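Local coordinates for protein chlorella virus DNA ligase-adenylate (Chlorella virus, PDB 1FVI) that probably seals nicks in DNA as an ATP-dependent DNA ligase, here holding AMP from the covalent enzyme-adenylate step in its nucleotide pocket, at residues K4-A9 / M163-D168; T10-E15 / S176-G181; P20-P25 / K106-R111; G29-K34 / G169-G174. The protein carries 1 engineered substitution. All coordinates share one frame; numbering follows the deposited sequence.

Interaction 1: residues K4-A9 / M163-D168. With AMP (adenosine monophosphate), chain C.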
loop_
_atom_site.group_PDB
_atom_site.type_symbol
_atom_site.label_atom_id
_atom_site.label_comp_id
_atom_site.label_asym_id
_atom_site.label_seq_id
_atom_site.Cartn_x
_atom_site.Cartn_y
_atom_site.Cartn_z
ATOM N N LYS A 4 -2.338 14.736 17.177
ATOM C CA LYS A 4 -1.120 14.227 16.524
ATOM C C LYS A 4 -1.506 12.890 15.899
ATOM O O LYS A 4 -2.403 12.207 16.399
ATOM C CB LYS A 4 0.054 14.078 17.514
ATOM C CG LYS A 4 -0.189 13.166 18.687
ATOM C CD LYS A 4 0.979 13.191 19.647
ATOM C CE LYS A 4 1.146 14.585 20.222
ATOM N NZ LYS A 4 2.293 14.702 21.175
ATOM N N PRO A 5 -0.841 12.488 14.804
ATOM C CA PRO A 5 -1.234 11.212 14.206
ATOM C C PRO A 5 -1.021 9.924 15.008
ATOM O O PRO A 5 -0.250 9.860 15.974
ATOM C CB PRO A 5 -0.491 11.224 12.865
ATOM C CG PRO A 5 0.733 11.939 13.177
ATOM C CD PRO A 5 0.257 13.100 14.039
ATOM N N LEU A 6 -1.808 8.928 14.633
ATOM C CA LEU A 6 -1.742 7.600 15.217
ATOM C C LEU A 6 -0.530 6.900 14.559
ATOM O O LEU A 6 -0.407 6.873 13.327
ATOM C CB LEU A 6 -3.018 6.825 14.862
ATOM C CG LEU A 6 -3.490 5.566 15.609
ATOM C CD1 LEU A 6 -4.357 4.763 14.650
ATOM C CD2 LEU A 6 -2.356 4.707 16.149
ATOM N N LEU A 7 0.381 6.389 15.378
ATOM C CA LEU A 7 1.544 5.686 14.859
ATOM C C LEU A 7 1.497 4.204 15.235
ATOM O O LEU A 7 0.728 3.784 16.101
ATOM C CB LEU A 7 2.832 6.369 15.315
ATOM C CG LEU A 7 2.895 7.828 14.858
ATOM C CD1 LEU A 7 4.137 8.483 15.433
ATOM C CD2 LEU A 7 2.882 7.916 13.319
ATOM N N ALA A 8 2.283 3.406 14.528
ATOM C CA ALA A 8 2.301 1.968 14.728
ATOM C C ALA A 8 3.485 1.375 15.475
ATOM O O ALA A 8 4.597 1.910 15.485
ATOM C CB ALA A 8 2.168 1.255 13.348
ATOM N N ALA A 9 3.202 0.276 16.150
ATOM C CA ALA A 9 4.235 -0.481 16.813
ATOM C C ALA A 9 4.647 -1.526 15.744
ATOM O O ALA A 9 3.918 -1.773 14.774
ATOM C CB ALA A 9 3.669 -1.163 18.052
ATOM N N MET A 163 -0.475 -3.227 7.316
ATOM C CA MET A 163 -0.822 -2.498 8.536
ATOM C C MET A 163 -1.988 -3.233 9.194
ATOM O O MET A 163 -3.012 -3.471 8.558
ATOM C CB MET A 163 -1.196 -1.045 8.221
ATOM C CG MET A 163 -0.080 -0.266 7.525
ATOM S SD MET A 163 1.465 -0.170 8.440
ATOM C CE MET A 163 0.993 0.881 9.845
ATOM N N ILE A 164 -1.805 -3.589 10.465
ATOM C CA ILE A 164 -2.786 -4.331 11.271
ATOM C C ILE A 164 -3.488 -3.494 12.368
ATOM O O ILE A 164 -2.842 -2.762 13.130
ATOM C CB ILE A 164 -2.097 -5.536 11.963
ATOM C CG1 ILE A 164 -1.384 -6.399 10.918
ATOM C CG2 ILE A 164 -3.126 -6.375 12.703
ATOM C CD1 ILE A 164 -0.333 -7.319 11.486
ATOM N N ARG A 165 -4.805 -3.659 12.471
ATOM C CA ARG A 165 -5.587 -2.944 13.472
ATOM C C ARG A 165 -6.653 -3.800 14.140
ATOM O O ARG A 165 -7.324 -4.615 13.487
ATOM C CB ARG A 165 -6.301 -1.738 12.849
ATOM C CG ARG A 165 -5.414 -0.684 12.216
ATOM C CD ARG A 165 -5.981 0.697 12.478
ATOM N NE ARG A 165 -5.674 1.652 11.415
ATOM C CZ ARG A 165 -5.977 2.952 11.464
ATOM N NH1 ARG A 165 -6.578 3.474 12.529
ATOM N NH2 ARG A 165 -5.759 3.723 10.409
ATOM N N LYS A 166 -6.817 -3.621 15.451
ATOM C CA LYS A 166 -7.893 -4.322 16.146
ATOM C C LYS A 166 -9.159 -3.490 15.820
ATOM O O LYS A 166 -9.089 -2.270 15.639
ATOM C CB LYS A 166 -7.619 -4.454 17.658
ATOM C CG LYS A 166 -7.679 -3.194 18.470
ATOM C CD LYS A 166 -7.176 -3.495 19.880
ATOM C CE LYS A 166 -7.579 -2.416 20.885
ATOM N NZ LYS A 166 -6.940 -2.591 22.235
ATOM N N PRO A 167 -10.297 -4.163 15.614
ATOM C CA PRO A 167 -11.590 -3.562 15.281
ATOM C C PRO A 167 -12.055 -2.476 16.234
ATOM O O PRO A 167 -12.586 -1.449 15.814
ATOM C CB PRO A 167 -12.531 -4.755 15.337
ATOM C CG PRO A 167 -11.668 -5.887 14.951
ATOM C CD PRO A 167 -10.414 -5.627 15.707
ATOM N N ASP A 168 -11.858 -2.721 17.522
ATOM C CA ASP A 168 -12.279 -1.802 18.568
ATOM C C ASP A 168 -11.280 -0.711 18.922
ATOM O O ASP A 168 -11.529 0.087 19.824
ATOM C CB ASP A 168 -12.679 -2.585 19.826
ATOM C CG ASP A 168 -11.539 -3.409 20.392
ATOM O OD1 ASP A 168 -10.827 -4.069 19.600
ATOM O OD2 ASP A 168 -11.362 -3.405 21.633
HETATM P P AMP C . 7.068 1.748 7.469
HETATM O O1P AMP C . 7.952 1.343 8.559
HETATM O O3P AMP C . 7.985 2.842 6.782
HETATM O "O5'" AMP C . 5.932 2.579 8.003
HETATM C "C5'" AMP C . 4.977 3.257 7.048
HETATM C "C4'" AMP C . 4.392 4.535 7.607
HETATM O "O4'" AMP C . 3.237 4.823 6.813
HETATM C "C3'" AMP C . 3.905 4.415 9.070
HETATM O "O3'" AMP C . 4.144 5.575 9.867
HETATM C "C2'" AMP C . 2.429 4.246 8.962
HETATM O "O2'" AMP C . 1.784 4.826 10.089
HETATM C "C1'" AMP C . 2.070 4.866 7.599
HETATM N N9 AMP C . 1.042 4.091 6.932
HETATM C C8 AMP C . 1.129 3.647 5.631
HETATM N N7 AMP C . 0.062 2.975 5.306
HETATM C C5 AMP C . -0.777 2.960 6.411
HETATM C C6 AMP C . -2.041 2.402 6.659
HETATM N N6 AMP C . -2.724 1.696 5.727
HETATM N N1 AMP C . -2.551 2.603 7.887
HETATM C C2 AMP C . -1.880 3.288 8.786
HETATM N N3 AMP C . -0.681 3.870 8.693
HETATM C C4 AMP C . -0.136 3.684 7.455
#
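Two flat groups organise this contact, the guanidinium of Arg165 and the adenine of AMP. Leu6 CD1 and AMP C2 both approach the guanidinium obliquely, and Arg165 NH1 lies 3.3 Å from Leu6 CD1. One face of the adenine is covered by Met163, whose CG sits over the pyrimidine half, 3.4 Å from AMP C6. The bends at chi2 (-59°) and chi3 (-68°) fold the methionine back over the base instead of letting it run past. Met163 CE is thereby 3.6 Å from AMP N3. The same CE meets Ala8 CB at 3.7 Å, so one methyl touches both the base and the 4-9 segment. Ala8 in turn packs on Leu183, and Met163 on Thr24 and Lys185 of the pocket. No hydrogen bond joins 4-9 to 163-168. The charge of Arg165 is answered by a salt bridge from NH1 to Asp98, which Arg111 shares. What Leu6 brings to the guanidinium across this contact is an apolar methyl, CD1. The chemistry implies a split of tasks: CG and CE of Met163 pack over the adenine of the AMP pocket, while the buried Arg165 cation is probably stabilised by Asp98.

Interaction 2: residues T10-E15 / S176-G181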
loop_
_atom_site.group_PDB
_atom_site.type_symbol
_atom_site.label_atom_id
_atom_site.label_comp_id
_atom_site.label_asym_id
_atom_site.label_seq_id
_atom_site.Cartn_x
_atom_site.Cartn_y
_atom_site.Cartn_z
ATOM N N THR A 10 5.830 -2.104 15.884
ATOM C CA THR A 10 6.278 -3.101 14.923
ATOM C C THR A 10 5.933 -4.525 15.363
ATOM O O THR A 10 6.108 -4.896 16.538
ATOM C CB THR A 10 7.787 -2.974 14.679
ATOM O OG1 THR A 10 8.053 -1.680 14.136
ATOM C CG2 THR A 10 8.292 -4.061 13.703
ATOM N N LEU A 11 5.386 -5.295 14.422
ATOM C CA LEU A 11 5.033 -6.691 14.664
ATOM C C LEU A 11 6.253 -7.493 14.229
ATOM O O LEU A 11 6.614 -7.475 13.057
ATOM C CB LEU A 11 3.808 -7.085 13.828
ATOM C CG LEU A 11 3.183 -8.491 13.863
ATOM C CD1 LEU A 11 4.007 -9.483 13.058
ATOM C CD2 LEU A 11 2.970 -8.963 15.296
ATOM N N GLU A 12 6.917 -8.139 15.182
ATOM C CA GLU A 12 8.101 -8.930 14.875
ATOM C C GLU A 12 7.724 -10.401 14.781
ATOM O O GLU A 12 8.149 -11.106 13.863
ATOM C CB GLU A 12 9.196 -8.715 15.931
ATOM C CG GLU A 12 9.810 -7.303 15.944
ATOM C CD GLU A 12 9.352 -6.419 17.115
ATOM O OE1 GLU A 12 10.186 -5.619 17.602
ATOM O OE2 GLU A 12 8.171 -6.509 17.541
ATOM N N ASN A 13 6.923 -10.869 15.729
ATOM C CA ASN A 13 6.482 -12.261 15.728
ATOM C C ASN A 13 5.025 -12.308 15.253
ATOM O O ASN A 13 4.113 -11.800 15.926
ATOM C CB ASN A 13 6.634 -12.862 17.138
ATOM C CG ASN A 13 6.023 -14.264 17.272
ATOM O OD1 ASN A 13 5.712 -14.930 16.279
ATOM N ND2 ASN A 13 5.848 -14.710 18.511
ATOM N N ILE A 14 4.819 -12.896 14.077
ATOM C CA ILE A 14 3.483 -13.015 13.508
ATOM C C ILE A 14 2.522 -13.754 14.441
ATOM O O ILE A 14 1.309 -13.540 14.387
ATOM C CB ILE A 14 3.501 -13.699 12.108
ATOM C CG1 ILE A 14 2.194 -13.403 11.382
ATOM C CG2 ILE A 14 3.681 -15.221 12.232
ATOM C CD1 ILE A 14 2.147 -13.953 9.981
ATOM N N GLU A 15 3.056 -14.592 15.325
ATOM C CA GLU A 15 2.196 -15.314 16.245
ATOM C C GLU A 15 1.642 -14.393 17.345
ATOM O O GLU A 15 0.755 -14.794 18.103
ATOM C CB GLU A 15 2.910 -16.530 16.817
ATOM C CG GLU A 15 3.403 -17.488 15.737
ATOM C CD GLU A 15 3.574 -18.927 16.223
ATOM O OE1 GLU A 15 3.329 -19.210 17.423
ATOM O OE2 GLU A 15 3.943 -19.786 15.389
ATOM N N SER A 176 1.053 3.424 18.946
ATOM C CA SER A 176 0.457 2.232 19.556
ATOM C C SER A 176 1.562 1.320 20.083
ATOM O O SER A 176 2.683 1.323 19.578
ATOM C CB SER A 176 -0.333 1.456 18.488
ATOM O OG SER A 176 -0.921 0.278 19.000
ATOM N N THR A 177 1.266 0.584 21.143
ATOM C CA THR A 177 2.239 -0.368 21.656
ATOM C C THR A 177 1.812 -1.694 21.017
ATOM O O THR A 177 0.737 -1.774 20.422
ATOM C CB THR A 177 2.184 -0.486 23.189
ATOM O OG1 THR A 177 0.958 -1.106 23.577
ATOM C CG2 THR A 177 2.270 0.879 23.827
ATOM N N LEU A 178 2.645 -2.722 21.105
ATOM C CA LEU A 178 2.289 -4.007 20.527
ATOM C C LEU A 178 1.083 -4.581 21.266
ATOM O O LEU A 178 0.125 -5.026 20.634
ATOM C CB LEU A 178 3.479 -4.978 20.576
ATOM C CG LEU A 178 3.289 -6.337 19.885
ATOM C CD1 LEU A 178 2.984 -6.201 18.381
ATOM C CD2 LEU A 178 4.553 -7.145 20.089
ATOM N N LYS A 179 1.105 -4.492 22.597
ATOM C CA LYS A 179 0.023 -5.005 23.440
ATOM C C LYS A 179 -1.317 -4.357 23.134
ATOM O O LYS A 179 -2.351 -5.022 23.168
ATOM C CB LYS A 179 0.336 -4.808 24.924
ATOM C CG LYS A 179 1.510 -5.612 25.461
ATOM C CD LYS A 179 1.777 -5.220 26.915
ATOM C CE LYS A 179 3.101 -5.761 27.441
ATOM N NZ LYS A 179 3.370 -5.258 28.819
ATOM N N GLU A 180 -1.309 -3.059 22.859
ATOM C CA GLU A 180 -2.548 -2.355 22.523
ATOM C C GLU A 180 -3.134 -2.898 21.222
ATOM O O GLU A 180 -4.356 -2.963 21.059
ATOM C CB GLU A 180 -2.294 -0.852 22.384
ATOM C CG GLU A 180 -2.290 -0.112 23.700
ATOM C CD GLU A 180 -1.721 1.293 23.597
ATOM O OE1 GLU A 180 -1.111 1.639 22.566
ATOM O OE2 GLU A 180 -1.856 2.055 24.573
ATOM N N GLY A 181 -2.251 -3.286 20.303
ATOM C CA GLY A 181 -2.682 -3.814 19.023
ATOM C C GLY A 181 -3.608 -2.872 18.271
ATOM O O GLY A 181 -4.467 -3.333 17.519
#
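Glu180 OE1 is gripped twice, close behind the Leu178 that meets Thr10 and Leu11. It accepts from Thr177 N at 3.0 Å and forms a salt bridge with Lys172 NZ. The Thr177 bond reaches OE1 from above the carboxylate plane, 38° out of it. Glu180 N returns a bond to Thr177 OG1 at 3.1 Å, an ST motif. Together the two bonds resemble a capping box, at a turn with helical phi/psi at 178-180 but without regular helical bonds. Ser176 OG also bonds to Thr177 O. On the other segment Asn13 OD1 accepts from Glu15 N at 2.8 Å, an Asx turn at the start of a 3-10 segment. The contact across the segments is small and mostly apolar. Leu178 carries it. With CG anti to the backbone N (chi1 -175°), its CD1 reaches Leu11 CD2 at 4.1 Å and Thr10 O at 3.9 Å. Leu178 also packs on Leu184, and Leu11 on Met186, so both leucines lean on strand 184-186. The contact thus joins the loop after strand 9-10 to the loop before 184-186, its neighbour in the sheet. Exposed Glu12 approaches the other methyl of the leucine, its OE2 lying 4.5 Å from Leu178 CD2.

Interaction 3: residues P20-P25 / K106-R111. With AMP (adenosine monophosphate), chain C.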
loop_
_atom_site.group_PDB
_atom_site.type_symbol
_atom_site.label_atom_id
_atom_site.label_comp_id
_atom_site.label_asym_id
_atom_site.label_seq_id
_atom_site.Cartn_x
_atom_site.Cartn_y
_atom_site.Cartn_z
ATOM N N PRO A 20 -8.868 -12.102 15.046
ATOM C CA PRO A 20 -9.830 -11.426 14.175
ATOM C C PRO A 20 -9.254 -9.986 14.124
ATOM O O PRO A 20 -9.300 -9.270 15.124
ATOM C CB PRO A 20 -11.120 -11.520 14.980
ATOM C CG PRO A 20 -10.967 -12.861 15.653
ATOM C CD PRO A 20 -9.528 -12.854 16.124
ATOM N N CYS A 21 -8.529 -9.672 13.041
ATOM C CA CYS A 21 -7.910 -8.354 12.847
ATOM C C CYS A 21 -8.244 -7.752 11.473
ATOM O O CYS A 21 -8.644 -8.466 10.558
ATOM C CB CYS A 21 -6.376 -8.416 13.058
ATOM S SG CYS A 21 -5.391 -9.189 11.719
ATOM N N LEU A 22 -8.132 -6.427 11.383
ATOM C CA LEU A 22 -8.406 -5.667 10.169
ATOM C C LEU A 22 -7.139 -5.119 9.506
ATOM O O LEU A 22 -6.476 -4.231 10.035
ATOM C CB LEU A 22 -9.386 -4.533 10.490
ATOM C CG LEU A 22 -10.750 -5.032 10.991
ATOM C CD1 LEU A 22 -11.615 -3.862 11.473
ATOM C CD2 LEU A 22 -11.457 -5.789 9.873
ATOM N N ALA A 23 -6.850 -5.593 8.299
ATOM C CA ALA A 23 -5.628 -5.175 7.619
ATOM C C ALA A 23 -5.769 -4.266 6.408
ATOM O O ALA A 23 -6.785 -4.269 5.724
ATOM C CB ALA A 23 -4.796 -6.417 7.248
ATOM N N THR A 24 -4.735 -3.462 6.177
ATOM C CA THR A 24 -4.680 -2.562 5.034
ATOM C C THR A 24 -3.235 -2.599 4.541
ATOM O O THR A 24 -2.362 -3.160 5.213
ATOM C CB THR A 24 -5.106 -1.093 5.377
ATOM O OG1 THR A 24 -4.370 -0.619 6.511
ATOM C CG2 THR A 24 -6.628 -0.991 5.628
ATOM N N PRO A 25 -2.978 -2.082 3.325
ATOM C CA PRO A 25 -1.617 -2.084 2.784
ATOM C C PRO A 25 -0.728 -0.987 3.336
ATOM O O PRO A 25 -1.173 0.142 3.555
ATOM C CB PRO A 25 -1.848 -1.904 1.291
ATOM C CG PRO A 25 -3.048 -1.036 1.253
ATOM C CD PRO A 25 -3.945 -1.661 2.297
ATOM N N LYS A 106 -14.259 6.449 19.438
ATOM C CA LYS A 106 -15.133 5.617 18.615
ATOM C C LYS A 106 -14.263 4.485 18.038
ATOM O O LYS A 106 -13.143 4.728 17.595
ATOM C CB LYS A 106 -15.748 6.436 17.475
ATOM C CG LYS A 106 -16.490 5.584 16.448
ATOM C CD LYS A 106 -16.945 6.377 15.231
ATOM C CE LYS A 106 -18.132 7.273 15.536
ATOM N NZ LYS A 106 -19.294 6.938 14.661
ATOM N N LYS A 107 -14.758 3.251 18.091
ATOM C CA LYS A 107 -14.014 2.086 17.588
ATOM C C LYS A 107 -13.630 2.185 16.116
ATOM O O LYS A 107 -14.423 2.637 15.291
ATOM C CB LYS A 107 -14.812 0.801 17.822
ATOM C CG LYS A 107 -15.170 0.570 19.286
ATOM C CD LYS A 107 -15.768 -0.806 19.542
ATOM C CE LYS A 107 -17.082 -0.989 18.804
ATOM N NZ LYS A 107 -17.575 -2.391 18.898
ATOM N N TYR A 108 -12.423 1.720 15.798
ATOM C CA TYR A 108 -11.902 1.738 14.431
ATOM C C TYR A 108 -12.880 1.270 13.344
ATOM O O TYR A 108 -13.041 1.961 12.332
ATOM C CB TYR A 108 -10.586 0.952 14.341
ATOM C CG TYR A 108 -10.090 0.755 12.923
ATOM C CD1 TYR A 108 -9.863 1.849 12.081
ATOM C CD2 TYR A 108 -9.870 -0.529 12.418
ATOM C CE1 TYR A 108 -9.426 1.660 10.764
ATOM C CE2 TYR A 108 -9.436 -0.729 11.111
ATOM C CZ TYR A 108 -9.211 0.367 10.291
ATOM O OH TYR A 108 -8.736 0.178 9.014
ATOM N N ILE A 109 -13.519 0.113 13.531
ATOM C CA ILE A 109 -14.479 -0.376 12.538
ATOM C C ILE A 109 -15.575 0.656 12.283
ATOM O O ILE A 109 -16.090 0.768 11.169
ATOM C CB ILE A 109 -15.231 -1.658 12.995
ATOM C CG1 ILE A 109 -15.400 -1.689 14.516
ATOM C CG2 ILE A 109 -14.625 -2.891 12.399
ATOM C CD1 ILE A 109 -16.403 -2.720 14.976
ATOM N N ASP A 110 -15.968 1.349 13.351
ATOM C CA ASP A 110 -17.020 2.348 13.295
ATOM C C ASP A 110 -16.610 3.619 12.561
ATOM O O ASP A 110 -17.414 4.213 11.833
ATOM C CB ASP A 110 -17.497 2.646 14.713
ATOM C CG ASP A 110 -18.215 1.459 15.342
ATOM O OD1 ASP A 110 -18.749 0.625 14.584
ATOM O OD2 ASP A 110 -18.255 1.352 16.582
ATOM N N ARG A 111 -15.372 4.055 12.767
ATOM C CA ARG A 111 -14.866 5.238 12.073
ATOM C C ARG A 111 -14.776 4.903 10.579
ATOM O O ARG A 111 -15.029 5.749 9.739
ATOM C CB ARG A 111 -13.495 5.660 12.627
ATOM C CG ARG A 111 -13.505 5.968 14.137
ATOM C CD ARG A 111 -12.272 6.735 14.607
ATOM N NE ARG A 111 -11.009 6.094 14.249
ATOM C CZ ARG A 111 -10.389 5.168 14.978
ATOM N NH1 ARG A 111 -10.904 4.755 16.127
ATOM N NH2 ARG A 111 -9.253 4.640 14.545
HETATM P P AMP C . 7.068 1.748 7.469
HETATM O O1P AMP C . 7.952 1.343 8.559
HETATM O O3P AMP C . 7.985 2.842 6.782
HETATM O "O5'" AMP C . 5.932 2.579 8.003
HETATM C "C5'" AMP C . 4.977 3.257 7.048
HETATM C "C4'" AMP C . 4.392 4.535 7.607
HETATM O "O4'" AMP C . 3.237 4.823 6.813
HETATM C "C3'" AMP C . 3.905 4.415 9.070
HETATM O "O3'" AMP C . 4.144 5.575 9.867
HETATM C "C2'" AMP C . 2.429 4.246 8.962
HETATM O "O2'" AMP C . 1.784 4.826 10.089
HETATM C "C1'" AMP C . 2.070 4.866 7.599
HETATM N N9 AMP C . 1.042 4.091 6.932
HETATM C C8 AMP C . 1.129 3.647 5.631
HETATM N N7 AMP C . 0.062 2.975 5.306
HETATM C C5 AMP C . -0.777 2.960 6.411
HETATM C C6 AMP C . -2.041 2.402 6.659
HETATM N N6 AMP C . -2.724 1.696 5.727
HETATM N N1 AMP C . -2.551 2.603 7.887
HETATM C C2 AMP C . -1.880 3.288 8.786
HETATM N N3 AMP C . -0.681 3.870 8.693
HETATM C C4 AMP C . -0.136 3.684 7.455
#
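Leu22 holds CG anti to its carbonyl carbon (chi1 -62°), and Tyr108 holds CG anti to its backbone N (chi1 172°). These settings bring the leucine branch and the phenol ring together. Leu22 CD1 is 3.8 Å from Tyr108 CE2 and meets the ring obliquely, while Leu22 CB lies at the ring edge, in plane. The same CD1 is 3.3 Å from Ile109 CG2, tighter than usual van der Waals contact. The closeness and the Ile109 chi1 of 31° may mean strain, or an uncertain side-chain placing. Further along the strand, Thr24 CG2 meets Tyr108 more loosely, 4.2 Å from its OH. The hydroxyl of Thr24 serves the ligand instead. AMP N6 donates to Thr24 OG1 at 2.9 Å and to Pro25 O at 3.1 Å. Two acceptors on one amino group are consistent with recognition of adenine. Arg111 NH1 donates to Lys106 O at 2.7 Å. NH1 lies nearly in line with the C=O, though the N-H is bent from it. Tyr108 CA covers one guanidinium face. Arg111 NH2 also salt-bridges Asp98. The first turn of helix 108-121 packs against strand 21-25, which runs between strands 162-165 and 139-141 of one mixed sheet.

Interaction 4: residues G29-K34 / G169-G174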
loop_
_atom_site.group_PDB
_atom_site.type_symbol
_atom_site.label_atom_id
_atom_site.label_comp_id
_atom_site.label_asym_id
_atom_site.label_seq_id
_atom_site.Cartn_x
_atom_site.Cartn_y
_atom_site.Cartn_z
ATOM N N GLY A 29 4.322 6.723 1.385
ATOM C CA GLY A 29 3.846 8.012 0.932
ATOM C C GLY A 29 3.972 9.105 1.974
ATOM O O GLY A 29 4.760 9.003 2.921
ATOM N N ILE A 30 3.190 10.161 1.790
ATOM C CA ILE A 30 3.212 11.289 2.704
ATOM C C ILE A 30 1.951 11.268 3.549
ATOM O O ILE A 30 0.829 11.397 3.020
ATOM C CB ILE A 30 3.324 12.642 1.925
ATOM C CG1 ILE A 30 4.545 12.612 0.992
ATOM C CG2 ILE A 30 3.442 13.845 2.905
ATOM C CD1 ILE A 30 5.911 12.407 1.733
ATOM N N ARG A 31 2.147 10.993 4.842
ATOM C CA ARG A 31 1.067 10.963 5.838
ATOM C C ARG A 31 0.429 12.365 5.881
ATOM O O ARG A 31 1.130 13.387 6.002
ATOM C CB ARG A 31 1.625 10.617 7.224
ATOM C CG ARG A 31 0.587 10.483 8.318
ATOM C CD ARG A 31 -0.357 9.328 7.999
ATOM N NE ARG A 31 -1.306 9.054 9.081
ATOM C CZ ARG A 31 -1.014 8.365 10.181
ATOM N NH1 ARG A 31 0.210 7.879 10.345
ATOM N NH2 ARG A 31 -1.939 8.163 11.118
ATOM N N SER A 32 -0.893 12.403 5.745
ATOM C CA SER A 32 -1.620 13.664 5.744
ATOM C C SER A 32 -2.980 13.568 6.420
ATOM O O SER A 32 -3.774 12.657 6.158
ATOM C CB SER A 32 -1.787 14.185 4.311
ATOM O OG SER A 32 -1.849 15.597 4.300
ATOM N N VAL A 33 -3.222 14.515 7.317
ATOM C CA VAL A 33 -4.468 14.577 8.033
ATOM C C VAL A 33 -5.175 15.885 7.712
ATOM O O VAL A 33 -4.551 16.939 7.586
ATOM C CB VAL A 33 -4.242 14.496 9.546
ATOM C CG1 VAL A 33 -5.571 14.653 10.289
ATOM C CG2 VAL A 33 -3.574 13.179 9.916
ATOM N N LYS A 34 -6.486 15.787 7.556
ATOM C CA LYS A 34 -7.340 16.939 7.289
ATOM C C LYS A 34 -7.809 17.554 8.603
ATOM O O LYS A 34 -8.625 16.983 9.330
ATOM C CB LYS A 34 -8.554 16.519 6.452
ATOM C CG LYS A 34 -9.662 17.539 6.385
ATOM C CD LYS A 34 -9.172 18.862 5.885
ATOM C CE LYS A 34 -10.280 19.895 5.999
ATOM N NZ LYS A 34 -11.514 19.514 5.248
ATOM N N GLY A 169 -10.177 -0.640 18.191
ATOM C CA GLY A 169 -9.178 0.378 18.478
ATOM C C GLY A 169 -9.631 1.829 18.342
ATOM O O GLY A 169 -10.389 2.211 17.453
ATOM N N LYS A 170 -9.115 2.657 19.232
ATOM C CA LYS A 170 -9.432 4.070 19.253
ATOM C C LYS A 170 -8.398 4.771 18.399
ATOM O O LYS A 170 -7.436 4.152 17.938
ATOM C CB LYS A 170 -9.289 4.614 20.678
ATOM C CG LYS A 170 -9.561 3.595 21.773
ATOM C CD LYS A 170 -8.359 2.687 22.006
ATOM C CE LYS A 170 -8.778 1.251 22.230
ATOM N NZ LYS A 170 -7.586 0.385 22.240
ATOM N N TYR A 171 -8.601 6.064 18.180
ATOM C CA TYR A 171 -7.627 6.855 17.451
ATOM C C TYR A 171 -6.699 7.410 18.538
ATOM O O TYR A 171 -7.044 8.368 19.241
ATOM C CB TYR A 171 -8.285 8.004 16.661
ATOM C CG TYR A 171 -7.306 8.642 15.708
ATOM C CD1 TYR A 171 -7.371 8.387 14.340
ATOM C CD2 TYR A 171 -6.254 9.430 16.183
ATOM C CE1 TYR A 171 -6.404 8.903 13.471
ATOM C CE2 TYR A 171 -5.289 9.936 15.321
ATOM C CZ TYR A 171 -5.369 9.671 13.971
ATOM O OH TYR A 171 -4.407 10.174 13.125
ATOM N N LYS A 172 -5.545 6.776 18.696
ATOM C CA LYS A 172 -4.568 7.182 19.698
ATOM C C LYS A 172 -3.718 8.357 19.225
ATOM O O LYS A 172 -3.205 8.348 18.105
ATOM C CB LYS A 172 -3.661 5.994 20.061
ATOM C CG LYS A 172 -2.681 6.264 21.204
ATOM C CD LYS A 172 -1.862 5.032 21.518
ATOM C CE LYS A 172 -0.787 5.330 22.542
ATOM N NZ LYS A 172 0.006 4.126 22.910
ATOM N N PHE A 173 -3.573 9.371 20.078
ATOM C CA PHE A 173 -2.763 10.541 19.735
ATOM C C PHE A 173 -1.321 10.201 20.109
ATOM O O PHE A 173 -0.743 10.773 21.028
ATOM C CB PHE A 173 -3.264 11.786 20.478
ATOM C CG PHE A 173 -4.720 12.099 20.221
ATOM C CD1 PHE A 173 -5.506 12.687 21.200
ATOM C CD2 PHE A 173 -5.295 11.843 18.980
ATOM C CE1 PHE A 173 -6.847 13.027 20.938
ATOM C CE2 PHE A 173 -6.631 12.176 18.705
ATOM C CZ PHE A 173 -7.405 12.770 19.689
ATOM N N GLY A 174 -0.752 9.249 19.378
ATOM C CA GLY A 174 0.598 8.801 19.642
ATOM C C GLY A 174 0.817 7.426 19.045
ATOM O O GLY A 174 -0.041 6.906 18.325
#
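By polar contact, Arg31 and Tyr171 approach from opposite directions, with Tyr171 OH oblique to the guanidinium. Arg31 NH2 lies 3.8 Å from Tyr171 OH, too far for a hydrogen bond, and the guanidinium and ring planes are 61° apart. The two groups are linked through shared partners. Asp64 OD2 takes a salt bridge from Arg31 NH2 and a hydrogen bond with Tyr171 OH. Leu6 supplies its carbonyl O to Arg31 NH2 and its backbone N to Tyr171 OH. Both buried polar ends are thus satisfied and held in place. By van der Waals contact, the meeting is slight: Val33 CG2 is 4.5 Å from Tyr171 OH. By backbone bond, Gly174 N reaches Lys172 O weakly at 2.9 Å, an inverse gamma turn centred on Phe173. Arg31 lies on strand 30-34 and its side chain comes within about 3 Å of AMP. It belongs to the nucleotidyltransferase motif KxDGxR that starts at Lys26, the residue that binds AMP covalently, as is typical of the adenylation domain of ATP-dependent ligases.

How the interactions relate
Interactions 1 and 3 share the AMP pocket and one sheet. Met163 N bonds to Thr24 O at 2.8 Å. Met163 packs on the base in interaction 1, and Thr24 and Pro25 accept from its amino group in interaction 3. Interaction 4 is tied to interaction 1, Leu6 O being 3.0 Å from Arg31 NH2, and its Arg31 lies near the AMP ribose. It meets interaction 3 through Arg111 NH1, 2.9 Å from Gly169 O. Interaction 2 stands farther out, its centre 18 Å from that of interaction 4. A 2.7 Å salt bridge, Lys172 NZ to Glu180 OE1, ties them; Leu7 O to Ser176 N (2.9 Å) ties it to interaction 1. It does not touch interaction 3.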